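Local coordinates for protein putative secreted endoglycosylceramidase (Rhodococcus hoagii, PDB 6JYZ) that probably hydrolyses the O-glycosidic bond between glycan and ceramide in galactose-linked glycosphingolipids, as an endogalactosylceramidase of glycoside hydrolase family 5, at residues 182-187 with 234-239. Residues are numbered along the deposited sequence; the frame is centred on the assembly and turned at random.
Sequences AFQAFY and ADQIGR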
loop_
_atom_site.group_PDB
_atom_site.type_symbol
_atom_site.label_atom_id
_atom_site.label_comp_id
_atom_site.label_asym_id
_atom_site.label_seq_id
_atom_site.Cartn_x
_atom_site.Cartn_y
_atom_site.Cartn_z
ATOM N N ALA A 182 8.670 -21.452 5.156
ATOM C CA ALA A 182 8.452 -21.151 3.729
ATOM C C ALA A 182 9.140 -19.851 3.370
ATOM O O ALA A 182 9.743 -19.731 2.296
ATOM C CB ALA A 182 6.988 -21.070 3.399
ATOM N N PHE A 183 9.075 -18.828 4.239
ATOM C CA PHE A 183 9.805 -17.606 3.959
ATOM C C PHE A 183 11.298 -17.849 3.941
ATOM O O PHE A 183 12.021 -17.282 3.097
ATOM C CB PHE A 183 9.518 -16.498 5.016
ATOM C CG PHE A 183 8.443 -15.546 4.543
ATOM C CD1 PHE A 183 8.814 -14.541 3.670
ATOM C CD2 PHE A 183 7.132 -15.641 4.989
ATOM C CE1 PHE A 183 7.805 -13.624 3.236
ATOM C CE2 PHE A 183 6.168 -14.749 4.544
ATOM C CZ PHE A 183 6.527 -13.789 3.687
ATOM N N GLN A 184 11.835 -18.660 4.880
ATOM C CA GLN A 184 13.269 -18.864 4.903
ATOM C C GLN A 184 13.706 -19.608 3.631
ATOM O O GLN A 184 14.768 -19.311 3.073
ATOM C CB GLN A 184 13.735 -19.593 6.165
ATOM C CG GLN A 184 15.264 -19.534 6.309
ATOM C CD GLN A 184 15.731 -18.092 6.373
ATOM O OE1 GLN A 184 15.101 -17.245 7.043
ATOM N NE2 GLN A 184 16.850 -17.779 5.728
ATOM N N ALA A 185 12.881 -20.577 3.159
ATOM C CA ALA A 185 13.201 -21.262 1.892
ATOM C C ALA A 185 13.277 -20.263 0.764
ATOM O O ALA A 185 14.182 -20.329 -0.077
ATOM C CB ALA A 185 12.127 -22.263 1.617
ATOM N N PHE A 186 12.367 -19.276 0.750
ATOM C CA PHE A 186 12.421 -18.211 -0.246
ATOM C C PHE A 186 13.688 -17.396 -0.110
ATOM O O PHE A 186 14.400 -17.142 -1.127
ATOM C CB PHE A 186 11.193 -17.332 -0.079
ATOM C CG PHE A 186 11.201 -16.049 -0.842
ATOM C CD1 PHE A 186 10.855 -16.020 -2.201
ATOM C CD2 PHE A 186 11.571 -14.891 -0.201
ATOM C CE1 PHE A 186 10.871 -14.815 -2.891
ATOM C CE2 PHE A 186 11.621 -13.681 -0.892
ATOM C CZ PHE A 186 11.258 -13.633 -2.254
ATOM N N TYR A 187 14.062 -16.925 1.102
ATOM C CA TYR A 187 15.262 -16.100 1.197
ATOM C C TYR A 187 16.512 -16.894 0.803
ATOM O O TYR A 187 17.457 -16.278 0.256
ATOM C CB TYR A 187 15.405 -15.535 2.630
ATOM C CG TYR A 187 14.322 -14.563 2.982
ATOM C CD1 TYR A 187 14.079 -13.429 2.180
ATOM C CD2 TYR A 187 13.493 -14.774 4.093
ATOM C CE1 TYR A 187 13.057 -12.548 2.515
ATOM C CE2 TYR A 187 12.522 -13.859 4.480
ATOM C CZ TYR A 187 12.277 -12.776 3.632
ATOM O OH TYR A 187 11.260 -11.886 3.946
ATOM N N ALA A 234 16.607 -8.345 7.986
ATOM C CA ALA A 234 16.699 -7.156 7.170
ATOM C C ALA A 234 17.719 -7.373 6.066
ATOM O O ALA A 234 17.547 -6.884 4.940
ATOM C CB ALA A 234 17.120 -5.973 8.041
ATOM N N ASP A 235 18.836 -8.080 6.345
ATOM C CA ASP A 235 19.833 -8.303 5.311
ATOM C C ASP A 235 19.243 -9.187 4.199
ATOM O O ASP A 235 19.458 -8.890 3.015
ATOM C CB ASP A 235 21.100 -8.939 5.912
ATOM C CG ASP A 235 22.275 -8.697 4.949
ATOM O OD1 ASP A 235 22.417 -9.386 4.050
ATOM O OD2 ASP A 235 22.953 -7.656 5.175
ATOM N N GLN A 236 18.604 -10.297 4.512
ATOM C CA GLN A 236 18.111 -11.179 3.456
ATOM C C GLN A 236 16.951 -10.540 2.681
ATOM O O GLN A 236 16.826 -10.797 1.464
ATOM C CB GLN A 236 17.810 -12.586 3.980
ATOM C CG GLN A 236 16.616 -12.681 4.923
ATOM C CD GLN A 236 16.543 -14.030 5.611
ATOM O OE1 GLN A 236 17.360 -14.908 5.401
ATOM N NE2 GLN A 236 15.538 -14.226 6.448
ATOM N N ILE A 237 16.168 -9.695 3.325
ATOM C CA ILE A 237 15.137 -8.929 2.631
ATOM C C ILE A 237 15.810 -7.961 1.650
ATOM O O ILE A 237 15.434 -7.901 0.465
ATOM C CB ILE A 237 14.249 -8.218 3.656
ATOM C CG1 ILE A 237 13.376 -9.253 4.381
ATOM C CG2 ILE A 237 13.372 -7.148 2.955
ATOM C CD1 ILE A 237 12.756 -8.712 5.687
ATOM N N GLY A 238 16.852 -7.248 2.085
ATOM C CA GLY A 238 17.543 -6.326 1.176
ATOM C C GLY A 238 18.191 -7.071 0.032
ATOM O O GLY A 238 18.204 -6.550 -1.111
ATOM N N ARG A 239 18.751 -8.252 0.258
ATOM C CA ARG A 239 19.389 -9.011 -0.825
ATOM C C ARG A 239 18.365 -9.360 -1.892
ATOM O O ARG A 239 18.663 -9.245 -3.105
ATOM C CB ARG A 239 19.989 -10.293 -0.268
ATOM C CG ARG A 239 20.922 -10.989 -1.239
ATOM C CD ARG A 239 21.415 -12.338 -0.683
ATOM N NE ARG A 239 22.172 -12.181 0.562
ATOM C CZ ARG A 239 23.490 -11.971 0.615
ATOM N NH1 ARG A 239 24.187 -11.774 -0.493
ATOM N NH2 ARG A 239 24.088 -11.863 1.786
HETATM O O HOH W 1 17.426 -13.180 0.089
#
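Gln236 lays the flat end of its side chain over one face of the Tyr187 ring, amide and ring planes 16° apart, with CG in a CH-pi contact 3.8 Å from the ring centroid. With its CG set between the backbone N and the carbonyl carbon (chi1 69°) and the chain extended beyond, the Gln236 carboxamide lies over the CG-CD2 side of the ring and faces Gln184. There the two amides pair reciprocally: Gln184 NE2 donates to Gln236 OE1 at 2.9 Å, and Gln236 NE2 returns a bond of 3.1 Å to Gln184 OE1. The pair is twisted, its planes 33° apart, yet both N-H groups point fairly straight at their acceptors. Further bonds from Leu227 N to Gln184 OE1 and between Gln184 NE2 and Asp188 fix the rotation of that amide. On the other face of the Tyr187 ring lies Phe186, while Ile237 CG1 packs 3.4 Å from Tyr187 OH, a hydroxyl bonded to the carbonyl of Asn224. A water within hydrogen-bonding distance of Tyr187 O and Gln236 O bridges the two backbones. The contact thus joins the C-terminal end of helix 177-187 to early helix 230-251, beside helix 193-206, around the parallel strands of the family's (beta/alpha)8 barrel.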